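Local coordinates for protein maleylacetoacetate isomerase (Anaeromyxobacter dehalogenans, PDB 4IGJ) that probably isomerises maleylacetoacetate with the help of glutathione, as a dimeric zeta-class member of the glutathione transferase superfamily, at residues R26-W31 with V78-E83; L43-L48 with P107-P112; G130-Q135 with V191-N196; A165-V170 with Y207-R212. All blocks are in the same frame, centred on the assembly; numbering follows the deposited sequence.

How the contacts relate
Contact 1 lies in the thioredoxin-like half of the subunit, contact 2 joins the end of helix 34-45 to the loop leading into the helical half, and contacts 3 and 4 lie in that helical half. Contact 1 pairs two central strands, and its Leu27 packs on Leu43 of contact 2 (CD2 to CD1, 4.1 Å). Contact 3, about 21 Å from contact 1 between centres, lies at the active-site cleft: its Gln132 binds glutathione, and a sulfate sits beside it. Trp31 CZ3 and Tyr195 OH, 4.0 Å apart, bridge contacts 1 and 3. Contact 4 lies about 14 Å from contact 3 between centres, joined to it through Leu194 CD1 and Leu210 O, 3.7 Å apart.

Contact 1. Residues R26-W31 with V78-E83; sequences RLYSYW and VLEVEE
Tyr28 lays one edge of its ring along the second strand, CD2 lying 4.1 Å from CB of Val78 and the phenol end reaching on to Glu80. Its CG stands anti to the carbonyl carbon (chi1 -70°), which leans the ring toward the neighbouring strand, its edge to Val78 and Glu80; ring and Glu80 carboxylate lie nearly coplanar, 5° apart. Tyr28 OH gives a weak, long hydrogen bond to Glu80 OE1 at 3.3 Å. On the same face Arg26 runs beside Glu80, CD 3.6 Å from OE1. Glu80 OE1 lies well out of the guanidinium plane, 4.6 Å from Arg26 NE, so only the charges attract. A leucine in place of Tyr28 would probably leave Glu80 OE1 without its phenol partner and uncover part of Val78.

The other face is apolar: Leu27 CD1 meets Leu79 CD1 at 4.1 Å, and helices 34-45 and 93-103 cover the two leucines. Between the faces the backbones run antiparallel. Arg26 and Glu80 exchange two bonds, Arg26 N to Glu80 O 2.9 Å and Glu80 N to Arg26 O 2.8 Å, whereas in the next hydrogen-bonded pair Tyr28 N to Val78 O is firm at 2.9 Å and the return bond from Val78 N is weak. This is the antiparallel pairing of the first and third strands in the thioredoxin-like N-terminal domain of glutathione transferases.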
loop_
_atom_site.group_PDB
_atom_site.type_symbol
_atom_site.label_atom_id
_atom_site.label_comp_id
_atom_site.label_asym_id
_atom_site.label_seq_id
_atom_site.Cartn_x
_atom_site.Cartn_y
_atom_site.Cartn_z
ATOM N N ARG A 26 21.000 4.971 -7.327
ATOM C CA ARG A 26 20.540 6.177 -7.999
ATOM C C ARG A 26 19.020 6.276 -7.879
ATOM O O ARG A 26 18.290 5.379 -8.319
ATOM C CB ARG A 26 20.968 6.147 -9.467
ATOM C CG ARG A 26 20.248 7.145 -10.364
ATOM C CD ARG A 26 20.568 6.859 -11.818
ATOM N NE ARG A 26 21.713 7.633 -12.276
ATOM C CZ ARG A 26 21.677 8.448 -13.325
ATOM N NH1 ARG A 26 22.755 9.128 -13.683
ATOM N NH2 ARG A 26 20.559 8.577 -14.023
ATOM N N LEU A 27 18.542 7.370 -7.297
ATOM C CA LEU A 27 17.111 7.532 -7.081
ATOM C C LEU A 27 16.491 8.487 -8.082
ATOM O O LEU A 27 16.881 9.656 -8.150
ATOM C CB LEU A 27 16.847 8.053 -5.671
ATOM C CG LEU A 27 15.366 8.217 -5.341
ATOM C CD1 LEU A 27 14.667 6.855 -5.290
ATOM C CD2 LEU A 27 15.198 8.981 -4.048
ATOM N N TYR A 28 15.524 7.987 -8.846
ATOM C CA TYR A 28 14.703 8.837 -9.708
ATOM C C TYR A 28 13.626 9.477 -8.844
ATOM O O TYR A 28 12.745 8.788 -8.323
ATOM C CB TYR A 28 14.080 8.008 -10.831
ATOM C CG TYR A 28 15.089 7.546 -11.853
ATOM C CD1 TYR A 28 15.233 8.219 -13.060
ATOM C CD2 TYR A 28 15.914 6.452 -11.607
ATOM C CE1 TYR A 28 16.161 7.811 -13.997
ATOM C CE2 TYR A 28 16.847 6.036 -12.545
ATOM C CZ TYR A 28 16.962 6.720 -13.739
ATOM O OH TYR A 28 17.889 6.313 -14.676
ATOM N N SER A 29 13.714 10.796 -8.683
ATOM C CA SER A 29 12.921 11.517 -7.697
ATOM C C SER A 29 12.428 12.828 -8.288
ATOM O O SER A 29 13.076 13.407 -9.167
ATOM C CB SER A 29 13.778 11.810 -6.461
ATOM O OG SER A 29 13.118 12.641 -5.520
ATOM N N TYR A 30 11.270 13.268 -7.805
ATOM C CA TYR A 30 10.760 14.620 -8.033
ATOM C C TYR A 30 10.703 15.271 -6.659
ATOM O O TYR A 30 10.296 14.627 -5.685
ATOM C CB TYR A 30 9.364 14.532 -8.658
ATOM C CG TYR A 30 8.629 15.846 -8.853
ATOM C CD1 TYR A 30 9.120 16.824 -9.707
ATOM C CD2 TYR A 30 7.420 16.076 -8.215
ATOM C CE1 TYR A 30 8.440 18.015 -9.889
ATOM C CE2 TYR A 30 6.730 17.256 -8.391
ATOM C CZ TYR A 30 7.244 18.218 -9.230
ATOM O OH TYR A 30 6.548 19.394 -9.400
ATOM N N TRP A 31 11.106 16.540 -6.555
ATOM C CA TRP A 31 11.281 17.165 -5.241
ATOM C C TRP A 31 10.025 17.053 -4.380
ATOM O O TRP A 31 10.112 16.798 -3.175
ATOM C CB TRP A 31 11.716 18.639 -5.384
ATOM C CG TRP A 31 10.647 19.517 -5.968
ATOM C CD1 TRP A 31 10.267 19.582 -7.273
ATOM C CD2 TRP A 31 9.815 20.445 -5.258
ATOM N NE1 TRP A 31 9.248 20.498 -7.427
ATOM C CE2 TRP A 31 8.942 21.030 -6.202
ATOM C CE3 TRP A 31 9.720 20.834 -3.919
ATOM C CZ2 TRP A 31 7.991 21.992 -5.851
ATOM C CZ3 TRP A 31 8.782 21.792 -3.570
ATOM C CH2 TRP A 31 7.925 22.359 -4.535
ATOM N N VAL A 78 11.900 5.500 -8.578
ATOM C CA VAL A 78 12.579 4.275 -8.978
ATOM C C VAL A 78 13.943 4.293 -8.306
ATOM O O VAL A 78 14.679 5.276 -8.428
ATOM C CB VAL A 78 12.743 4.186 -10.499
ATOM C CG1 VAL A 78 13.557 2.955 -10.889
ATOM C CG2 VAL A 78 11.379 4.166 -11.165
ATOM N N LEU A 79 14.280 3.226 -7.583
ATOM C CA LEU A 79 15.628 3.110 -7.045
ATOM C C LEU A 79 16.420 2.197 -7.964
ATOM O O LEU A 79 16.148 0.997 -8.040
ATOM C CB LEU A 79 15.611 2.562 -5.618
ATOM C CG LEU A 79 16.990 2.536 -4.960
ATOM C CD1 LEU A 79 17.562 3.943 -4.830
ATOM C CD2 LEU A 79 16.919 1.836 -3.596
ATOM N N GLU A 80 17.379 2.773 -8.690
ATOM C CA GLU A 80 18.244 1.994 -9.566
ATOM C C GLU A 80 19.442 1.489 -8.779
ATOM O O GLU A 80 20.174 2.277 -8.174
ATOM C CB GLU A 80 18.720 2.827 -10.761
ATOM C CG GLU A 80 19.785 2.094 -11.579
ATOM C CD GLU A 80 20.138 2.785 -12.878
ATOM O OE1 GLU A 80 19.476 3.781 -13.226
ATOM O OE2 GLU A 80 21.080 2.319 -13.548
ATOM N N VAL A 81 19.626 0.172 -8.769
ATOM C CA VAL A 81 20.710 -0.435 -8.023
ATOM C C VAL A 81 21.709 -1.019 -9.008
ATOM O O VAL A 81 21.360 -1.883 -9.819
ATOM C CB VAL A 81 20.201 -1.529 -7.074
ATOM C CG1 VAL A 81 21.323 -1.989 -6.183
ATOM C CG2 VAL A 81 19.055 -1.000 -6.220
ATOM N N GLU A 82 22.948 -0.537 -8.931
ATOM C CA GLU A 82 23.983 -0.919 -9.883
ATOM C C GLU A 82 25.092 -1.685 -9.179
ATOM O O GLU A 82 25.491 -1.331 -8.068
ATOM C CB GLU A 82 24.557 0.322 -10.563
ATOM N N GLU A 83 25.583 -2.740 -9.825
ATOM C CA GLU A 83 26.666 -3.545 -9.262
ATOM C C GLU A 83 27.577 -4.090 -10.358
ATOM O O GLU A 83 27.127 -4.376 -11.467
ATOM C CB GLU A 83 26.100 -4.694 -8.423
ATOM C CG GLU A 83 25.239 -5.669 -9.208
ATOM C CD GLU A 83 24.184 -6.325 -8.349
ATOM O OE1 GLU A 83 23.359 -7.082 -8.903
ATOM O OE2 GLU A 83 24.174 -6.074 -7.123
#

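Contact 2. Residues L43-L48 with P107-P112; sequences LALKGL and PALLPP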
loop_
_atom_site.group_PDB
_atom_site.type_symbol
_atom_site.label_atom_id
_atom_site.label_comp_id
_atom_site.label_asym_id
_atom_site.label_seq_id
_atom_site.Cartn_x
_atom_site.Cartn_y
_atom_site.Cartn_z
ATOM N N LEU A 43 16.546 6.053 2.772
ATOM C CA LEU A 43 17.965 6.161 2.429
ATOM C C LEU A 43 18.726 6.988 3.467
ATOM O O LEU A 43 19.810 6.595 3.926
ATOM C CB LEU A 43 18.113 6.770 1.041
ATOM C CG LEU A 43 17.594 5.868 -0.076
ATOM C CD1 LEU A 43 17.323 6.672 -1.349
ATOM C CD2 LEU A 43 18.563 4.720 -0.351
ATOM N N ALA A 44 18.153 8.124 3.850
ATOM C CA ALA A 44 18.797 9.032 4.799
ATOM C C ALA A 44 18.925 8.397 6.182
ATOM O O ALA A 44 19.973 8.507 6.830
ATOM C CB ALA A 44 18.029 10.341 4.886
ATOM N N LEU A 45 17.871 7.714 6.625
ATOM C CA LEU A 45 17.874 7.078 7.942
ATOM C C LEU A 45 18.877 5.928 8.010
ATOM O O LEU A 45 19.398 5.623 9.087
ATOM C CB LEU A 45 16.465 6.599 8.313
ATOM C CG LEU A 45 15.493 7.728 8.676
ATOM C CD1 LEU A 45 14.028 7.255 8.656
ATOM C CD2 LEU A 45 15.840 8.378 10.017
ATOM N N LYS A 46 19.158 5.302 6.867
ATOM C CA LYS A 46 20.131 4.214 6.821
ATOM C C LYS A 46 21.537 4.689 6.471
ATOM O O LYS A 46 22.465 3.885 6.381
ATOM C CB LYS A 46 19.657 3.116 5.867
ATOM C CG LYS A 46 18.514 2.312 6.488
ATOM C CD LYS A 46 18.091 1.115 5.676
ATOM C CE LYS A 46 16.915 0.412 6.363
ATOM N NZ LYS A 46 17.259 -0.358 7.605
ATOM N N GLY A 47 21.685 5.995 6.270
ATOM C CA GLY A 47 22.990 6.578 6.007
ATOM C C GLY A 47 23.570 6.189 4.665
ATOM O O GLY A 47 24.792 6.107 4.506
ATOM N N LEU A 48 22.692 5.966 3.690
ATOM C CA LEU A 48 23.098 5.474 2.381
ATOM C C LEU A 48 23.224 6.601 1.369
ATOM O O LEU A 48 22.267 7.345 1.121
ATOM C CB LEU A 48 22.094 4.430 1.877
ATOM C CG LEU A 48 21.899 3.208 2.772
ATOM C CD1 LEU A 48 20.738 2.361 2.275
ATOM C CD2 LEU A 48 23.175 2.373 2.845
ATOM N N PRO A 107 20.711 0.890 10.642
ATOM C CA PRO A 107 19.746 0.834 11.747
ATOM C C PRO A 107 18.384 0.384 11.242
ATOM O O PRO A 107 18.009 0.696 10.112
ATOM C CB PRO A 107 19.681 2.283 12.231
ATOM C CG PRO A 107 20.026 3.086 11.014
ATOM C CD PRO A 107 21.068 2.276 10.297
ATOM N N ALA A 108 17.665 -0.346 12.080
ATOM C CA ALA A 108 16.439 -1.002 11.657
ATOM C C ALA A 108 15.271 -0.031 11.589
ATOM O O ALA A 108 15.040 0.738 12.524
ATOM C CB ALA A 108 16.119 -2.140 12.592
ATOM N N LEU A 109 14.532 -0.076 10.485
ATOM C CA LEU A 109 13.296 0.700 10.391
ATOM C C LEU A 109 12.060 -0.173 10.603
ATOM O O LEU A 109 10.934 0.323 10.555
ATOM C CB LEU A 109 13.222 1.469 9.074
ATOM C CG LEU A 109 14.370 2.468 8.893
ATOM C CD1 LEU A 109 14.299 3.189 7.560
ATOM C CD2 LEU A 109 14.391 3.482 10.031
ATOM N N LEU A 110 12.280 -1.467 10.836
ATOM C CA LEU A 110 11.239 -2.367 11.340
ATOM C C LEU A 110 11.779 -3.015 12.604
ATOM O O LEU A 110 12.949 -3.393 12.649
ATOM C CB LEU A 110 10.893 -3.460 10.319
ATOM C CG LEU A 110 10.040 -3.024 9.124
ATOM C CD1 LEU A 110 9.942 -4.137 8.088
ATOM C CD2 LEU A 110 8.663 -2.592 9.584
ATOM N N PRO A 111 10.937 -3.147 13.640
ATOM C CA PRO A 111 11.414 -3.811 14.858
ATOM C C PRO A 111 11.596 -5.313 14.659
ATOM O O PRO A 111 11.193 -5.858 13.636
ATOM C CB PRO A 111 10.310 -3.507 15.877
ATOM C CG PRO A 111 9.098 -3.308 15.078
ATOM C CD PRO A 111 9.543 -2.692 13.764
ATOM N N PRO A 112 12.241 -5.985 15.618
ATOM C CA PRO A 112 12.507 -7.415 15.460
ATOM C C PRO A 112 11.346 -8.307 15.882
ATOM O O PRO A 112 11.300 -9.478 15.503
ATOM C CB PRO A 112 13.722 -7.642 16.365
ATOM C CG PRO A 112 13.585 -6.600 17.417
ATOM C CD PRO A 112 13.040 -5.390 16.703
#
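Leu45 and Leu109 form the close-packed part of this contact, their side chains set roughly perpendicular with CD1 of Leu45 4.0 Å from CD2 of Leu109. CB of Leu45 rests against both methyls of Leu109, so the branched end of the loop leucine sits over the root of the helix leucine. The aliphatic part of Lys46 adds a further apolar touch, its CE 4.0 Å from CD1 of Leu109.

Lys46 is extended as far as CE and then bends at its last torsion (chi4 -73°), which brings the ammonium to the loop backbone. NZ donates to Pro107 O at 2.8 Å, approaching 32° from the carbonyl plane. The same NZ forms a salt bridge with Glu101 and a hydrogen bond to His104 O, so this buried charge is held by three oxygens. Glu101 also accepts from Leu109 N and thereby ties the lysine and the loop to one carboxylate.

On the solvent side few atoms touch. Pro107, which follows a cis peptide bond, is exposed; its ring meets the helix end with CG, 3.2 Å from Leu45 O, while its carbonyl takes the Lys46 bond.

The contact thus joins the C-terminal end of helix 34-45, which closes at Gly47 in a Schellman motif, to the loop linking helices 93-103 and 114-128. Helix 185-199 completes the apolar side, with Cys188 against Leu45 and Leu185 against Leu109.

Contact 3. Residues G130-Q135 with V191-N196; sequences GTQPMQ and VPQLYN. With SO4 (sulfate ion), chain C.
Gln135 reaches across to Gln193 and Asn196 with a side chain that can be followed atom by atom. From CB, CG lies between the backbone N and the carbonyl carbon (chi1 52°), and a bend at chi2 turns the amide toward helix 185-199. CD lies 3.6 Å from Asn196 ND2. At the tip, OE1 accepts two hydrogen bonds in its carbonyl plane: from Gln193 NE2 at 2.9 Å (163° at the hydrogen), and from Asn196 ND2 at 3.0 Å, the latter on a lone pair. OE1 lies close to the amide planes of both donors, the Gln193 plane being turned 80° from that of Gln135. NE2 gives its hydrogen bond to sulfate O1 at 3.2 Å.

Thr131 CG2 packs against the amide end of Gln193, 3.5 Å from OE1. Gln132 NE2 donates to sulfate O2 at 3.0 Å, and Asn196 ND2 adds a weak bond to the same oxygen; Ser34 OG also bonds the sulfate.

Two donors thus fix the rotation of the buried Gln135 amide and leave its NH2 directed at the anion. Gln132 binds glutathione, which is absent from this chain; the sulfate, probably from the crystallisation liquor, is consistent with a site where amide N-H groups, with the Ser34 hydroxyl, can receive an anion.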
loop_
_atom_site.group_PDB
_atom_site.type_symbol
_atom_site.label_atom_id
_atom_site.label_comp_id
_atom_site.label_asym_id
_atom_site.label_seq_id
_atom_site.Cartn_x
_atom_site.Cartn_y
_atom_site.Cartn_z
ATOM N N GLY A 130 -4.244 3.642 1.807
ATOM C CA GLY A 130 -5.483 4.178 2.348
ATOM C C GLY A 130 -5.702 5.677 2.277
ATOM O O GLY A 130 -6.810 6.154 2.544
ATOM N N THR A 131 -4.661 6.421 1.926
ATOM C CA THR A 131 -4.723 7.877 1.934
ATOM C C THR A 131 -4.153 8.495 0.652
ATOM O O THR A 131 -4.857 9.190 -0.083
ATOM C CB THR A 131 -3.975 8.443 3.158
ATOM O OG1 THR A 131 -4.458 7.807 4.347
ATOM C CG2 THR A 131 -4.188 9.942 3.266
ATOM N N GLN A 132 -2.875 8.251 0.382
ATOM C CA GLN A 132 -2.204 8.868 -0.751
ATOM C C GLN A 132 -2.872 8.599 -2.107
ATOM O O GLN A 132 -2.967 9.517 -2.915
ATOM C CB GLN A 132 -0.706 8.515 -0.785
ATOM C CG GLN A 132 0.115 9.304 -1.816
ATOM C CD GLN A 132 0.011 8.780 -3.232
ATOM O OE1 GLN A 132 -0.334 7.618 -3.466
ATOM N NE2 GLN A 132 0.322 9.642 -4.195
ATOM N N PRO A 133 -3.345 7.354 -2.372
ATOM C CA PRO A 133 -3.925 7.140 -3.707
ATOM C C PRO A 133 -5.111 8.067 -3.997
ATOM O O PRO A 133 -5.331 8.413 -5.158
ATOM C CB PRO A 133 -4.391 5.674 -3.654
ATOM C CG PRO A 133 -3.440 5.039 -2.672
ATOM C CD PRO A 133 -3.265 6.089 -1.613
ATOM N N MET A 134 -5.835 8.481 -2.962
ATOM C CA MET A 134 -7.016 9.307 -3.177
ATOM C C MET A 134 -6.650 10.751 -3.467
ATOM O O MET A 134 -7.514 11.552 -3.805
ATOM C CB MET A 134 -7.967 9.205 -1.981
ATOM C CG MET A 134 -9.007 8.063 -2.089
ATOM S SD MET A 134 -8.266 6.445 -2.359
ATOM C CE MET A 134 -7.267 6.351 -0.896
ATOM N N GLN A 135 -5.369 11.086 -3.335
ATOM C CA GLN A 135 -4.920 12.425 -3.677
ATOM C C GLN A 135 -3.756 12.424 -4.664
ATOM O O GLN A 135 -3.018 13.405 -4.749
ATOM C CB GLN A 135 -4.593 13.234 -2.411
ATOM C CG GLN A 135 -3.631 12.551 -1.438
ATOM C CD GLN A 135 -2.255 13.197 -1.398
ATOM O OE1 GLN A 135 -1.638 13.296 -0.343
ATOM N NE2 GLN A 135 -1.768 13.633 -2.550
ATOM N N VAL A 191 5.264 11.502 7.602
ATOM C CA VAL A 191 5.797 12.846 7.421
ATOM C C VAL A 191 5.427 13.465 6.063
ATOM O O VAL A 191 4.919 14.580 6.018
ATOM C CB VAL A 191 7.303 12.889 7.749
ATOM C CG1 VAL A 191 7.936 14.185 7.249
ATOM C CG2 VAL A 191 7.502 12.751 9.256
ATOM N N PRO A 192 5.618 12.735 4.960
ATOM C CA PRO A 192 5.213 13.336 3.685
ATOM C C PRO A 192 3.699 13.541 3.578
ATOM O O PRO A 192 3.256 14.483 2.911
ATOM C CB PRO A 192 5.719 12.323 2.653
ATOM C CG PRO A 192 6.894 11.663 3.345
ATOM C CD PRO A 192 6.398 11.499 4.753
ATOM N N GLN A 193 2.914 12.694 4.239
ATOM C CA GLN A 193 1.466 12.820 4.157
ATOM C C GLN A 193 0.985 14.070 4.888
ATOM O O GLN A 193 0.053 14.737 4.430
ATOM C CB GLN A 193 0.772 11.564 4.699
ATOM C CG GLN A 193 -0.737 11.549 4.445
ATOM C CD GLN A 193 -1.057 11.590 2.971
ATOM O OE1 GLN A 193 -0.892 10.594 2.268
ATOM N NE2 GLN A 193 -1.496 12.749 2.477
ATOM N N LEU A 194 1.626 14.397 6.008
ATOM C CA LEU A 194 1.275 15.617 6.746
ATOM C C LEU A 194 1.641 16.862 5.944
ATOM O O LEU A 194 0.904 17.847 5.963
ATOM C CB LEU A 194 1.951 15.648 8.116
ATOM C CG LEU A 194 1.457 14.626 9.129
ATOM C CD1 LEU A 194 2.347 14.656 10.355
ATOM C CD2 LEU A 194 0.005 14.898 9.506
ATOM N N TYR A 195 2.753 16.816 5.219
ATOM C CA TYR A 195 3.113 17.910 4.325
ATOM C C TYR A 195 2.019 18.097 3.265
ATOM O O TYR A 195 1.632 19.227 2.950
ATOM C CB TYR A 195 4.468 17.617 3.684
ATOM C CG TYR A 195 4.920 18.537 2.557
ATOM C CD1 TYR A 195 5.864 19.532 2.780
ATOM C CD2 TYR A 195 4.457 18.358 1.258
ATOM C CE1 TYR A 195 6.297 20.345 1.730
ATOM C CE2 TYR A 195 4.877 19.165 0.222
ATOM C CZ TYR A 195 5.798 20.151 0.461
ATOM O OH TYR A 195 6.218 20.944 -0.593
ATOM N N ASN A 196 1.501 17.003 2.717
ATOM C CA ASN A 196 0.438 17.123 1.724
ATOM C C ASN A 196 -0.857 17.654 2.335
ATOM O O ASN A 196 -1.562 18.440 1.700
ATOM C CB ASN A 196 0.218 15.787 1.000
ATOM C CG ASN A 196 1.267 15.517 -0.063
ATOM O OD1 ASN A 196 2.234 16.260 -0.203
ATOM N ND2 ASN A 196 1.085 14.431 -0.808
HETATM S S SO4 C . 1.761 13.305 -4.179
HETATM O O1 SO4 C . 1.000 14.517 -3.935
HETATM O O2 SO4 C . 1.347 12.282 -3.224
HETATM O O3 SO4 C . 3.172 13.615 -4.021
HETATM O O4 SO4 C . 1.529 12.855 -5.542
#

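Contact 4. Residues A165-V170 with Y207-R212; sequences ALETAV and YPTLRR
Glu167 makes the polar part of this contact, spending both carboxylate oxygens on the first turn of helix 208-218. Its CG is anti to the backbone N (chi1 167°), and a bend at chi2 swings the carboxylate over the helix start. OE1 accepts from Leu210 N at 3.1 Å, on the syn side and a little out of the carboxylate plane. OE2 takes two bonds: Thr209 N, also at 3.1 Å, meets its syn lone pair, whereas Thr209 OG1, at 2.7 Å, comes from above the plane, 40° out of it. The carboxylate therefore meets N-H groups at the positive end of the helix dipole, which would be expected to favour its charged form. An alanine in place of Glu167 would probably leave the amides of Thr209 and Leu210 without this acceptor and the Thr209 hydroxyl freer to turn.

Apolar contacts flank the carboxylate. Leu210 reaches back to helix 150-171, with CD1 3.9 Å from Leu166 CB and CD2 3.9 Å from Val170 CG2. Val170 CG1 packs on Thr209 CG2, the two side chains running antiparallel alongside each other. Tyr207, at the N-cap position, has its ring edge against Glu167 CB, CD1 lying 4.2 Å away. Leu190 of helix 185-199 touches both Leu166 and Leu210 and extends this apolar layer.

The short helix segments cross at 77°, with axes 8.8 Å apart. A glutamate from one helix thus accepts backbone N-H groups in the first turn of another within the all-helical C-terminal domain of the glutathione transferase fold.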
loop_
_atom_site.group_PDB
_atom_site.type_symbol
_atom_site.label_atom_id
_atom_site.label_comp_id
_atom_site.label_asym_id
_atom_site.label_seq_id
_atom_site.Cartn_x
_atom_site.Cartn_y
_atom_site.Cartn_z
ATOM N N ALA A 165 -7.645 8.053 11.361
ATOM C CA ALA A 165 -7.331 6.652 11.629
ATOM C C ALA A 165 -5.913 6.499 12.161
ATOM O O ALA A 165 -5.674 5.746 13.107
ATOM C CB ALA A 165 -7.517 5.815 10.373
ATOM N N LEU A 166 -4.970 7.207 11.541
ATOM C CA LEU A 166 -3.582 7.166 11.974
ATOM C C LEU A 166 -3.418 7.685 13.392
ATOM O O LEU A 166 -2.725 7.077 14.201
ATOM C CB LEU A 166 -2.702 8.000 11.050
ATOM C CG LEU A 166 -2.100 7.296 9.846
ATOM C CD1 LEU A 166 -1.149 8.240 9.148
ATOM C CD2 LEU A 166 -1.381 6.018 10.280
ATOM N N GLU A 167 -4.035 8.827 13.677
ATOM C CA GLU A 167 -3.943 9.446 14.997
ATOM C C GLU A 167 -4.314 8.459 16.099
ATOM O O GLU A 167 -3.652 8.392 17.133
ATOM C CB GLU A 167 -4.842 10.685 15.056
ATOM C CG GLU A 167 -5.083 11.243 16.458
ATOM C CD GLU A 167 -3.876 11.958 17.041
ATOM O OE1 GLU A 167 -2.987 12.377 16.269
ATOM O OE2 GLU A 167 -3.820 12.112 18.280
ATOM N N THR A 168 -5.350 7.668 15.848
ATOM C CA THR A 168 -5.823 6.690 16.821
ATOM C C THR A 168 -4.935 5.451 16.862
ATOM O O THR A 168 -4.625 4.940 17.940
ATOM C CB THR A 168 -7.259 6.272 16.509
ATOM O OG1 THR A 168 -8.093 7.435 16.497
ATOM C CG2 THR A 168 -7.774 5.273 17.547
ATOM N N ALA A 169 -4.530 4.973 15.689
ATOM C CA ALA A 169 -3.667 3.797 15.596
ATOM C C ALA A 169 -2.262 4.095 16.110
ATOM O O ALA A 169 -1.607 3.226 16.691
ATOM C CB ALA A 169 -3.615 3.282 14.160
ATOM N N VAL A 170 -1.793 5.321 15.886
ATOM C CA VAL A 170 -0.482 5.733 16.376
ATOM C C VAL A 170 -0.507 5.926 17.885
ATOM O O VAL A 170 0.402 5.476 18.583
ATOM C CB VAL A 170 0.029 7.012 15.660
ATOM C CG1 VAL A 170 1.196 7.631 16.404
ATOM C CG2 VAL A 170 0.431 6.692 14.229
ATOM N N TYR A 207 -5.247 16.246 15.136
ATOM C CA TYR A 207 -4.269 15.157 15.169
ATOM C C TYR A 207 -3.047 15.495 16.025
ATOM O O TYR A 207 -1.928 15.560 15.521
ATOM C CB TYR A 207 -3.840 14.795 13.739
ATOM C CG TYR A 207 -4.971 14.901 12.745
ATOM C CD1 TYR A 207 -6.017 13.987 12.756
ATOM C CD2 TYR A 207 -5.005 15.930 11.808
ATOM C CE1 TYR A 207 -7.068 14.089 11.860
ATOM C CE2 TYR A 207 -6.049 16.041 10.907
ATOM C CZ TYR A 207 -7.080 15.118 10.939
ATOM O OH TYR A 207 -8.126 15.214 10.049
ATOM N N PRO A 208 -3.252 15.688 17.340
ATOM C CA PRO A 208 -2.143 16.169 18.171
ATOM C C PRO A 208 -0.986 15.181 18.303
ATOM O O PRO A 208 0.156 15.625 18.395
ATOM C CB PRO A 208 -2.805 16.413 19.537
ATOM C CG PRO A 208 -3.978 15.512 19.555
ATOM C CD PRO A 208 -4.472 15.452 18.132
ATOM N N THR A 209 -1.265 13.879 18.317
ATOM C CA THR A 209 -0.190 12.894 18.385
ATOM C C THR A 209 0.650 12.939 17.104
ATOM O O THR A 209 1.880 12.925 17.154
ATOM C CB THR A 209 -0.711 11.471 18.621
ATOM O OG1 THR A 209 -1.628 11.473 19.723
ATOM C CG2 THR A 209 0.445 10.520 18.928
ATOM N N LEU A 210 -0.020 13.021 15.958
ATOM C CA LEU A 210 0.690 13.079 14.682
ATOM C C LEU A 210 1.548 14.341 14.573
ATOM O O LEU A 210 2.647 14.300 14.026
ATOM C CB LEU A 210 -0.289 13.000 13.510
ATOM C CG LEU A 210 -1.177 11.758 13.421
ATOM C CD1 LEU A 210 -1.931 11.714 12.103
ATOM C CD2 LEU A 210 -0.368 10.484 13.627
ATOM N N ARG A 211 1.049 15.461 15.100
ATOM C CA ARG A 211 1.794 16.716 15.078
ATOM C C ARG A 211 3.071 16.624 15.910
ATOM O O ARG A 211 4.131 17.092 15.490
ATOM C CB ARG A 211 0.918 17.877 15.568
ATOM C CG ARG A 211 -0.169 18.294 14.586
ATOM C CD ARG A 211 -0.853 19.596 15.009
ATOM N NE ARG A 211 -1.999 19.369 15.884
ATOM C CZ ARG A 211 -1.993 19.555 17.203
ATOM N NH1 ARG A 211 -0.896 19.979 17.815
ATOM N NH2 ARG A 211 -3.090 19.319 17.910
ATOM N N ARG A 212 2.956 16.009 17.086
ATOM C CA ARG A 212 4.101 15.812 17.965
ATOM C C ARG A 212 5.150 14.911 17.315
ATOM O O ARG A 212 6.347 15.186 17.394
ATOM C CB ARG A 212 3.650 15.222 19.303
#